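Local coordinates for putative uncharacterized protein PH0594 (Pyrococcus horikoshii, PDB 4HXF) that is a self-compartmentalizing hexameric serine protease, an acylaminoacyl peptidase of the prolyl oligopeptidase family that probably cleaves peptides with an alpha/beta-hydrolase domain capped by a beta-propeller, at residues I260-A265 with L278-S283; G365-P370 with L449-Q454; F383-P388 with V413-S418. One frame throughout, in Å; residues are numbered along the deposited sequence.

Contact 1 of 3, residues I260-A265 with L278-S283. With MG (magnesium ion), chain D.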
loop_
_atom_site.group_PDB
_atom_site.type_symbol
_atom_site.label_atom_id
_atom_site.label_comp_id
_atom_site.label_asym_id
_atom_site.label_seq_id
_atom_site.Cartn_x
_atom_site.Cartn_y
_atom_site.Cartn_z
ATOM N N ILE A 260 26.163 -55.633 -16.088
ATOM C CA ILE A 260 25.156 -54.989 -16.942
ATOM C C ILE A 260 25.809 -53.681 -17.392
ATOM O O ILE A 260 26.164 -52.835 -16.545
ATOM C CB ILE A 260 23.858 -54.696 -16.196
ATOM C CG1 ILE A 260 23.131 -56.043 -15.916
ATOM C CG2 ILE A 260 22.997 -53.772 -17.027
ATOM C CD1 ILE A 260 21.921 -55.895 -14.989
ATOM N N ASP A 261 26.061 -53.568 -18.682
ATOM C CA ASP A 261 26.794 -52.399 -19.241
ATOM C C ASP A 261 25.792 -51.287 -19.688
ATOM O O ASP A 261 25.717 -50.923 -20.884
ATOM C CB ASP A 261 27.690 -52.804 -20.426
ATOM C CG ASP A 261 28.598 -51.696 -20.931
ATOM O OD1 ASP A 261 28.774 -50.694 -20.269
ATOM O OD2 ASP A 261 29.147 -51.951 -22.016
ATOM N N ARG A 262 25.035 -50.820 -18.721
ATOM C CA ARG A 262 24.051 -49.733 -18.907
ATOM C C ARG A 262 24.123 -48.840 -17.650
ATOM O O ARG A 262 24.557 -49.222 -16.531
ATOM C CB ARG A 262 22.682 -50.323 -19.094
ATOM C CG ARG A 262 22.531 -51.085 -20.382
ATOM C CD ARG A 262 22.571 -50.208 -21.621
ATOM N NE ARG A 262 22.245 -50.980 -22.802
ATOM C CZ ARG A 262 23.130 -51.631 -23.569
ATOM N NH1 ARG A 262 24.405 -51.727 -23.181
ATOM N NH2 ARG A 262 22.706 -52.270 -24.648
ATOM N N GLU A 263 23.735 -47.583 -17.830
ATOM C CA GLU A 263 23.806 -46.618 -16.731
ATOM C C GLU A 263 22.494 -46.627 -15.897
ATOM O O GLU A 263 21.377 -46.616 -16.464
ATOM C CB GLU A 263 24.037 -45.259 -17.289
ATOM C CG GLU A 263 24.111 -44.198 -16.163
ATOM C CD GLU A 263 24.763 -42.904 -16.611
ATOM O OE1 GLU A 263 24.229 -42.177 -17.445
ATOM O OE2 GLU A 263 25.816 -42.631 -16.003
ATOM N N VAL A 264 22.612 -46.543 -14.587
ATOM C CA VAL A 264 21.490 -46.355 -13.645
ATOM C C VAL A 264 21.051 -44.897 -13.664
ATOM O O VAL A 264 21.824 -43.938 -13.555
ATOM C CB VAL A 264 21.831 -46.840 -12.189
ATOM C CG1 VAL A 264 20.658 -46.531 -11.204
ATOM C CG2 VAL A 264 22.208 -48.336 -12.145
ATOM N N ALA A 265 19.716 -44.739 -13.828
ATOM C CA ALA A 265 19.110 -43.428 -13.800
ATOM C C ALA A 265 18.750 -43.042 -12.346
ATOM O O ALA A 265 19.093 -41.909 -11.967
ATOM C CB ALA A 265 17.855 -43.334 -14.721
ATOM N N LEU A 278 17.191 -48.064 -15.541
ATOM C CA LEU A 278 18.329 -47.998 -16.475
ATOM C C LEU A 278 17.980 -47.356 -17.726
ATOM O O LEU A 278 16.837 -47.485 -18.234
ATOM C CB LEU A 278 18.759 -49.434 -16.898
ATOM C CG LEU A 278 19.207 -50.476 -15.881
ATOM C CD1 LEU A 278 19.478 -51.899 -16.456
ATOM C CD2 LEU A 278 20.502 -49.911 -15.221
ATOM N N PHE A 279 18.966 -46.678 -18.296
ATOM C CA PHE A 279 18.858 -46.061 -19.624
ATOM C C PHE A 279 19.173 -47.153 -20.643
ATOM O O PHE A 279 20.278 -47.750 -20.684
ATOM C CB PHE A 279 19.835 -44.932 -19.815
ATOM C CG PHE A 279 19.613 -43.725 -19.006
ATOM C CD1 PHE A 279 20.338 -43.559 -17.846
ATOM C CD2 PHE A 279 18.807 -42.677 -19.439
ATOM C CE1 PHE A 279 20.286 -42.439 -17.077
ATOM C CE2 PHE A 279 18.701 -41.542 -18.626
ATOM C CZ PHE A 279 19.419 -41.446 -17.416
ATOM N N GLU A 280 18.199 -47.489 -21.477
ATOM C CA GLU A 280 18.327 -48.609 -22.406
ATOM C C GLU A 280 17.689 -48.278 -23.793
ATOM O O GLU A 280 16.463 -48.351 -23.928
ATOM C CB GLU A 280 17.649 -49.867 -21.894
ATOM C CG GLU A 280 18.236 -50.469 -20.630
ATOM C CD GLU A 280 17.590 -51.757 -20.234
ATOM O OE1 GLU A 280 16.581 -51.751 -19.601
ATOM O OE2 GLU A 280 18.115 -52.786 -20.622
ATOM N N GLU A 281 18.518 -47.987 -24.768
ATOM C CA GLU A 281 18.170 -47.827 -26.188
ATOM C C GLU A 281 16.874 -47.074 -26.401
ATOM O O GLU A 281 15.953 -47.502 -27.110
ATOM C CB GLU A 281 18.084 -49.229 -26.834
ATOM C CG GLU A 281 19.287 -50.118 -26.528
ATOM C CD GLU A 281 19.078 -50.993 -25.260
ATOM O OE1 GLU A 281 17.965 -51.457 -25.078
ATOM O OE2 GLU A 281 19.993 -51.157 -24.394
ATOM N N GLY A 282 16.815 -45.931 -25.752
ATOM C CA GLY A 282 15.649 -45.030 -25.845
ATOM C C GLY A 282 14.594 -45.101 -24.771
ATOM O O GLY A 282 13.779 -44.203 -24.693
ATOM N N SER A 283 14.614 -46.121 -23.944
ATOM C CA SER A 283 13.692 -46.328 -22.847
ATOM C C SER A 283 14.441 -46.041 -21.532
ATOM O O SER A 283 15.716 -46.147 -21.449
ATOM C CB SER A 283 13.217 -47.780 -22.882
ATOM O OG SER A 283 12.459 -48.006 -24.066
HETATM MG MG MG D . 26.236 -40.692 -15.263
HETATM O O HOH W 1 22.958 -46.887 -20.434
HETATM O O HOH W 2 25.313 -39.889 -16.933
HETATM O O HOH W 3 28.054 -40.728 -16.253
HETATM O O HOH W 4 26.811 -38.726 -14.567
HETATM O O HOH W 5 24.325 -40.614 -14.219
#
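R262 and E281 clasp the open end of a beta hairpin in the propeller, where strand 264-270 starts and its antiparallel partner 273-280 runs out into a type I' turn. The guanidinium holds one carboxylate oxygen side-on: R262 NE lies 2.8 Å and R262 NH2 2.9 Å from E281 OE2, both bonds close to the guanidinium plane, which is turned 69° from that of the carboxylate. A bend at chi2 (-68°) swings the arginine chain across F279 O toward this acid, and R262 NH1 is tied back to D261 O, so the head is fixed at both ends. An alanine in place of R262 would probably leave E281 without its mate and let its carboxylate turn. Nearby, F279 N donates to E263 O at 3.0 Å, and water 1 bridges E263 N and F279 O. V264 and L278 form a non-hydrogen-bonded pair; L278 spreads its two methyls, CD1 against I260 CG2 (4.0 Å) and CD2 against V264 CG2 (3.9 Å). F279 instead lies alongside E263, its CE1 3.5 Å from A265 CB. E263 CG is anti to the backbone N, and the extended chain carries OE2 to the magnesium ion at 2.1 Å; OE1 takes a bond from water 2 of the metal's shell and another from N419. D244 also binds the ion. Strand 283-289 flanks the hairpin, with V284 against A265 and F279, and Y287 against L278, while E281 and G282 bond through their backbones to G420 and Y394 of the hydrolase domain.

Contact 2 of 3, residues G365-P370 with L449-Q454. With HEZ (hexane-1,6-diol), chain O.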
loop_
_atom_site.group_PDB
_atom_site.type_symbol
_atom_site.label_atom_id
_atom_site.label_comp_id
_atom_site.label_asym_id
_atom_site.label_seq_id
_atom_site.Cartn_x
_atom_site.Cartn_y
_atom_site.Cartn_z
ATOM N N GLY A 365 17.363 -44.884 -34.882
ATOM C CA GLY A 365 16.710 -43.617 -35.262
ATOM C C GLY A 365 15.215 -43.820 -35.099
ATOM O O GLY A 365 14.664 -44.930 -34.936
ATOM N N TRP A 366 14.545 -42.691 -35.033
ATOM C CA TRP A 366 13.084 -42.607 -35.107
ATOM C C TRP A 366 12.581 -41.495 -36.024
ATOM O O TRP A 366 13.277 -40.495 -36.213
ATOM C CB TRP A 366 12.424 -42.370 -33.727
ATOM C CG TRP A 366 12.708 -43.433 -32.679
ATOM C CD1 TRP A 366 11.898 -44.464 -32.313
ATOM C CD2 TRP A 366 13.910 -43.585 -31.861
ATOM N NE1 TRP A 366 12.505 -45.299 -31.381
ATOM C CE2 TRP A 366 13.710 -44.783 -31.049
ATOM C CE3 TRP A 366 15.114 -42.895 -31.749
ATOM C CZ2 TRP A 366 14.644 -45.216 -30.189
ATOM C CZ3 TRP A 366 16.077 -43.365 -30.838
ATOM C CH2 TRP A 366 15.834 -44.454 -30.085
ATOM N N TYR A 367 11.367 -41.686 -36.553
ATOM C CA TYR A 367 10.733 -40.565 -37.216
ATOM C C TYR A 367 9.266 -40.559 -37.067
ATOM O O TYR A 367 8.668 -41.574 -36.729
ATOM C CB TYR A 367 11.104 -40.599 -38.701
ATOM C CG TYR A 367 10.479 -41.667 -39.525
ATOM C CD1 TYR A 367 11.172 -42.883 -39.757
ATOM C CD2 TYR A 367 9.289 -41.478 -40.202
ATOM C CE1 TYR A 367 10.651 -43.850 -40.539
ATOM C CE2 TYR A 367 8.810 -42.485 -41.016
ATOM C CZ TYR A 367 9.512 -43.645 -41.186
ATOM O OH TYR A 367 9.013 -44.607 -42.068
ATOM N N ILE A 368 8.700 -39.360 -37.209
ATOM C CA ILE A 368 7.257 -39.178 -37.204
ATOM C C ILE A 368 6.848 -38.636 -38.542
ATOM O O ILE A 368 7.420 -37.690 -39.060
ATOM C CB ILE A 368 6.788 -38.188 -36.119
ATOM C CG1 ILE A 368 7.077 -38.705 -34.701
ATOM C CG2 ILE A 368 5.319 -37.839 -36.306
ATOM C CD1 ILE A 368 7.076 -37.654 -33.601
ATOM N N LYS A 369 5.832 -39.269 -39.106
ATOM C CA LYS A 369 5.264 -38.891 -40.428
ATOM C C LYS A 369 3.944 -38.103 -40.206
ATOM O O LYS A 369 3.064 -38.521 -39.412
ATOM C CB LYS A 369 5.009 -40.115 -41.300
ATOM C CG LYS A 369 4.461 -39.713 -42.652
ATOM C CD LYS A 369 4.115 -40.983 -43.419
ATOM C CE LYS A 369 3.787 -40.721 -44.883
ATOM N NZ LYS A 369 3.471 -41.944 -45.763
ATOM N N PRO A 370 3.883 -36.860 -40.757
ATOM C CA PRO A 370 2.682 -36.048 -40.615
ATOM C C PRO A 370 1.579 -36.544 -41.534
ATOM O O PRO A 370 1.794 -37.425 -42.373
ATOM C CB PRO A 370 3.184 -34.669 -41.064
ATOM C CG PRO A 370 4.114 -35.000 -42.158
ATOM C CD PRO A 370 4.878 -36.181 -41.614
ATOM N N LEU A 449 15.393 -40.808 -45.313
ATOM C CA LEU A 449 14.912 -40.310 -46.643
ATOM C C LEU A 449 14.607 -41.475 -47.582
ATOM O O LEU A 449 13.714 -41.414 -48.421
ATOM C CB LEU A 449 15.922 -39.332 -47.269
ATOM C CG LEU A 449 16.119 -38.029 -46.564
ATOM C CD1 LEU A 449 17.315 -37.284 -47.185
ATOM C CD2 LEU A 449 14.880 -37.165 -46.592
ATOM N N ARG A 450 15.422 -42.536 -47.496
ATOM C CA ARG A 450 15.221 -43.761 -48.220
ATOM C C ARG A 450 13.917 -44.433 -47.852
ATOM O O ARG A 450 13.143 -44.897 -48.746
ATOM C CB ARG A 450 16.442 -44.653 -48.058
ATOM C CG ARG A 450 16.421 -45.827 -49.060
ATOM C CD ARG A 450 17.474 -46.896 -48.726
ATOM N NE ARG A 450 17.141 -47.684 -47.518
ATOM C CZ ARG A 450 16.225 -48.641 -47.423
ATOM N NH1 ARG A 450 15.519 -49.043 -48.509
ATOM N NH2 ARG A 450 16.039 -49.253 -46.230
ATOM N N LEU A 451 13.642 -44.491 -46.566
ATOM C CA LEU A 451 12.418 -45.065 -46.038
ATOM C C LEU A 451 11.152 -44.221 -46.403
ATOM O O LEU A 451 10.041 -44.765 -46.552
ATOM C CB LEU A 451 12.508 -45.259 -44.522
ATOM C CG LEU A 451 13.549 -46.316 -44.011
ATOM C CD1 LEU A 451 13.712 -46.148 -42.467
ATOM C CD2 LEU A 451 13.109 -47.746 -44.379
ATOM N N GLU A 452 11.314 -42.912 -46.585
ATOM C CA GLU A 452 10.176 -41.991 -46.743
ATOM C C GLU A 452 10.396 -41.087 -47.973
ATOM O O GLU A 452 10.827 -39.905 -47.872
ATOM C CB GLU A 452 9.976 -41.169 -45.461
ATOM C CG GLU A 452 9.456 -42.049 -44.286
ATOM C CD GLU A 452 7.996 -42.449 -44.471
ATOM O OE1 GLU A 452 7.550 -43.497 -43.924
ATOM O OE2 GLU A 452 7.221 -41.723 -45.166
ATOM N N PRO A 453 9.999 -41.610 -49.113
ATOM C CA PRO A 453 10.136 -40.743 -50.293
ATOM C C PRO A 453 9.243 -39.542 -50.297
ATOM O O PRO A 453 9.519 -38.620 -51.042
ATOM C CB PRO A 453 9.747 -41.634 -51.490
ATOM C CG PRO A 453 9.450 -42.947 -50.940
ATOM C CD PRO A 453 9.749 -43.020 -49.457
ATOM N N GLN A 454 8.216 -39.518 -49.462
ATOM C CA GLN A 454 7.417 -38.276 -49.348
ATOM C C GLN A 454 8.094 -37.152 -48.517
ATOM O O GLN A 454 7.557 -36.056 -48.424
ATOM C CB GLN A 454 6.092 -38.638 -48.742
ATOM C CG GLN A 454 5.210 -39.457 -49.652
ATOM C CD GLN A 454 4.047 -40.026 -48.880
ATOM O OE1 GLN A 454 4.230 -41.042 -48.173
ATOM N NE2 GLN A 454 2.900 -39.352 -48.921
HETATM O O1 HEZ O . 5.235 -44.107 -45.001
HETATM C C1 HEZ O . 4.423 -44.982 -44.151
HETATM C C2 HEZ O . 4.866 -45.238 -42.696
HETATM C C3 HEZ O . 4.710 -44.092 -41.685
HETATM C C4 HEZ O . 5.161 -44.423 -40.282
HETATM C C5 HEZ O . 4.441 -43.604 -39.227
HETATM C C6 HEZ O . 5.328 -42.661 -38.385
HETATM O O6 HEZ O . 4.504 -41.560 -37.857
HETATM O O HOH W 6 0.732 -40.396 -47.057
#
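Y367 and E452 meet through a short hydrogen bond, the phenol OH giving its proton to E452 OE1 at 2.6 Å on the lone pair that faces away from the other carboxylate oxygen. The acid approaches obliquely, its plane 57° from the ring, and E452 CG comes to 3.4 Å from Y367 CE2. On the same ring, CE1 has L451 CD1 for an apolar neighbour. Just past the end of the strand, two residues on from Y367, K369 reaches out fully extended, CG anti to the backbone N (chi1 -179°), so that NZ arrives at Q454 OE1, 2.7 Å away, with E452 OE2 at 3.8 Å as a long salt bridge. A hexane-1,6-diol, probably from the crystallisation liquor, lies alongside: its O1 accepts from K369 NZ and donates to E452 OE1 at 2.6 Å, while O6 accepts from K369 N at 2.9 Å. E452 is the first residue beyond helix 436-451 to leave helical angles, and its chain folds at chi2 to turn the carboxylate toward the strand. Y409 holds E452 OE2 from strand 409-413, and F448 of the helix meets the Y367 ring edge-to-face. Thus the helix end joins strand 361-368 and K369 largely by polar tips, with L451 adding an apolar touch. The Y367 and Y409 hydroxyls and the long K369 pair would probably favour the ionised carboxylate; the diol's O1 adds a bond in the crystal.

Contact 3 of 3, residues F383-P388 with V413-S418. With Y3A (N-[(benzyloxy)carbonyl]glycyl-N-[(2S,3R)-4-chloro-3-hydroxy-1-phenylbutan-2-yl]glycinamide), chain B.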
loop_
_atom_site.group_PDB
_atom_site.type_symbol
_atom_site.label_atom_id
_atom_site.label_comp_id
_atom_site.label_asym_id
_atom_site.label_seq_id
_atom_site.Cartn_x
_atom_site.Cartn_y
_atom_site.Cartn_z
ATOM N N PHE A 383 15.849 -33.264 -35.184
ATOM C CA PHE A 383 16.134 -32.863 -33.842
ATOM C C PHE A 383 17.398 -33.583 -33.312
ATOM O O PHE A 383 17.551 -34.772 -33.571
ATOM C CB PHE A 383 15.005 -33.227 -32.876
ATOM C CG PHE A 383 13.812 -32.295 -32.937
ATOM C CD1 PHE A 383 13.555 -31.432 -31.860
ATOM C CD2 PHE A 383 12.937 -32.321 -34.011
ATOM C CE1 PHE A 383 12.431 -30.630 -31.906
ATOM C CE2 PHE A 383 11.777 -31.520 -34.065
ATOM C CZ PHE A 383 11.572 -30.665 -33.002
ATOM N N VAL A 384 18.235 -32.853 -32.581
ATOM C CA VAL A 384 19.426 -33.429 -32.001
ATOM C C VAL A 384 19.386 -33.238 -30.522
ATOM O O VAL A 384 19.301 -32.102 -29.990
ATOM C CB VAL A 384 20.720 -32.713 -32.562
ATOM C CG1 VAL A 384 22.019 -33.346 -31.935
ATOM C CG2 VAL A 384 20.720 -32.814 -34.116
ATOM N N HIS A 385 19.523 -34.340 -29.782
ATOM C CA HIS A 385 19.438 -34.223 -28.322
ATOM C C HIS A 385 20.742 -33.653 -27.730
ATOM O O HIS A 385 21.852 -33.665 -28.378
ATOM C CB HIS A 385 19.112 -35.571 -27.593
ATOM C CG HIS A 385 20.136 -36.684 -27.733
ATOM N ND1 HIS A 385 21.368 -36.632 -27.069
ATOM C CD2 HIS A 385 20.049 -37.911 -28.339
ATOM C CE1 HIS A 385 22.020 -37.746 -27.332
ATOM N NE2 HIS A 385 21.245 -38.570 -28.100
ATOM N N GLY A 386 20.599 -33.170 -26.489
ATOM C CA GLY A 386 21.764 -32.613 -25.759
ATOM C C GLY A 386 22.714 -33.667 -25.156
ATOM O O GLY A 386 22.550 -34.919 -25.368
ATOM N N GLY A 387 23.643 -33.186 -24.357
ATOM C CA GLY A 387 24.496 -34.051 -23.662
ATOM C C GLY A 387 25.951 -33.683 -23.845
ATOM O O GLY A 387 26.393 -32.721 -23.275
ATOM N N PRO A 388 26.744 -34.511 -24.527
ATOM C CA PRO A 388 26.346 -35.469 -25.567
ATOM C C PRO A 388 25.706 -36.709 -25.020
ATOM O O PRO A 388 25.035 -37.372 -25.772
ATOM C CB PRO A 388 27.630 -35.830 -26.343
ATOM C CG PRO A 388 28.746 -35.219 -25.581
ATOM C CD PRO A 388 28.192 -34.156 -24.645
ATOM N N VAL A 413 17.954 -39.242 -33.941
ATOM C CA VAL A 413 18.699 -40.487 -33.705
ATOM C C VAL A 413 19.453 -40.388 -32.403
ATOM O O VAL A 413 19.611 -39.315 -31.818
ATOM C CB VAL A 413 19.701 -40.804 -34.886
ATOM C CG1 VAL A 413 18.909 -40.665 -36.256
ATOM C CG2 VAL A 413 21.004 -39.860 -34.854
ATOM N N ASN A 414 20.025 -41.552 -31.998
ATOM C CA ASN A 414 20.986 -41.554 -30.877
ATOM C C ASN A 414 22.398 -41.804 -31.443
ATOM O O ASN A 414 22.807 -42.967 -31.672
ATOM C CB ASN A 414 20.601 -42.624 -29.861
ATOM C CG ASN A 414 19.501 -42.179 -28.913
ATOM O OD1 ASN A 414 19.430 -40.984 -28.577
ATOM N ND2 ASN A 414 18.654 -43.136 -28.403
ATOM N N PRO A 415 23.149 -40.735 -31.706
ATOM C CA PRO A 415 24.494 -40.968 -32.297
ATOM C C PRO A 415 25.410 -41.517 -31.222
ATOM O O PRO A 415 25.078 -41.470 -29.995
ATOM C CB PRO A 415 24.956 -39.562 -32.678
ATOM C CG PRO A 415 24.145 -38.675 -31.846
ATOM C CD PRO A 415 22.796 -39.302 -31.542
ATOM N N ARG A 416 26.574 -42.016 -31.597
ATOM C CA ARG A 416 27.568 -42.328 -30.585
ATOM C C ARG A 416 27.871 -41.111 -29.721
ATOM O O ARG A 416 27.756 -39.945 -30.099
ATOM C CB ARG A 416 28.858 -42.865 -31.269
ATOM C CG ARG A 416 29.750 -41.762 -31.953
ATOM C CD ARG A 416 30.736 -42.428 -32.913
ATOM N NE ARG A 416 30.003 -42.988 -34.042
ATOM C CZ ARG A 416 30.384 -43.984 -34.789
ATOM N NH1 ARG A 416 31.585 -44.561 -34.629
ATOM N NH2 ARG A 416 29.618 -44.415 -35.747
ATOM N N GLY A 417 28.048 -41.460 -28.450
ATOM C CA GLY A 417 28.066 -40.503 -27.370
ATOM C C GLY A 417 26.787 -40.536 -26.537
ATOM O O GLY A 417 26.819 -40.077 -25.381
ATOM N N SER A 418 25.653 -40.994 -27.083
ATOM C CA SER A 418 24.386 -40.998 -26.381
ATOM C C SER A 418 24.419 -41.962 -25.209
ATOM O O SER A 418 25.160 -43.018 -25.219
ATOM C CB SER A 418 23.281 -41.421 -27.274
ATOM O OG SER A 418 23.083 -40.572 -28.425
HETATM N N3 Y3A B . 25.058 -32.602 -18.450
HETATM C CA3 Y3A B . 25.899 -32.235 -19.606
HETATM C C3 Y3A B . 25.424 -30.839 -20.019
HETATM O O3 Y3A B . 24.814 -30.032 -19.346
HETATM C C4 Y3A B . 23.611 -29.492 -22.562
HETATM O O4 Y3A B . 23.615 -30.556 -23.443
HETATM C CA4 Y3A B . 25.030 -29.297 -22.058
HETATM N N4 Y3A B . 25.466 -30.627 -21.555
HETATM C CB4 Y3A B . 26.110 -29.044 -23.150
HETATM C CG4 Y3A B . 27.490 -28.879 -22.606
HETATM C CD1 Y3A B . 27.901 -27.839 -21.758
HETATM C CD2 Y3A B . 28.478 -29.766 -23.010
HETATM C CE1 Y3A B . 29.197 -27.703 -21.295
HETATM C CE2 Y3A B . 29.782 -29.651 -22.549
HETATM C CZ4 Y3A B . 30.125 -28.656 -21.687
HETATM C C15 Y3A B . 22.473 -29.296 -21.492
HETATM O O HOH W 7 19.384 -36.741 -34.002
HETATM O O HOH W 8 20.510 -36.642 -31.361
#
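H385, in the loop that follows strand 378-384, reaches toward the loop after strand 409-413, within the alpha/beta-hydrolase domain, and the residues just after the histidine help bind the inhibitor. V413 closes strand 409-413 and meets the other segment through two waters: water 7 joins V413 N to F383 O, and water 8 joins V413 O to H385 N. At N414 the side chain crosses that of H385 at about a right angle, amide and ring planes 63° apart, with N414 OD1 3.1 Å from H385 CD2; its ND2 is bonded to Y392 O and Y421. P415 puts CD 3.8 Å from H385 NE2 and opens a type II turn. R416 forms salt bridges with D360 and D440. G417 has a backbone that suits glycine, and a CB here would come close to P388 CB; across it stands P388, whose preceding peptide bond is cis. S418 closes the turn: its N and its OG both donate to P415 O, the hydroxyl in the carbonyl plane on a lone pair. Having given its proton there, S418 OG accepts from H385 NE2.

The other ring nitrogen, H385 ND1, bonds to G386 O, so the imidazole is held at both nitrogens and probably steadies the G386-G387 loop behind the site. H385 CG sits between the backbone N and the carbonyl carbon (chi1 63°), which points the ND1 edge of the ring at G386 O, close to the ring plane. G387 N then donates to O4 of the inhibitor at 2.8 Å, as an oxyanion-hole amide would, with Y467 N also bonded to the inhibitor, and G387 O receives the inhibitor's N4 at 2.9 Å in a nearly straight bond of 177°.

In the fold
Along the chain contact 1 comes first, in the propeller, and the other two follow in the hydrolase domain, with both segments of contact 3 falling between those of contact 2. Contacts 2 and 3 share the eight-stranded mixed sheet: strand 361-368 belongs to contact 2, and 378-384 and 409-413 lead into contact 3. Their centres are about 19 Å apart; that of contact 1 lies about 15 Å from contact 3's and about 26 Å from contact 2's. W366 and N414 pack together between contacts 2 and 3, and G282, in the propeller turn after strand 273-280, touches both residues, so the domain interface meets the sheet beside the loop that backs the inhibitor-binding residues.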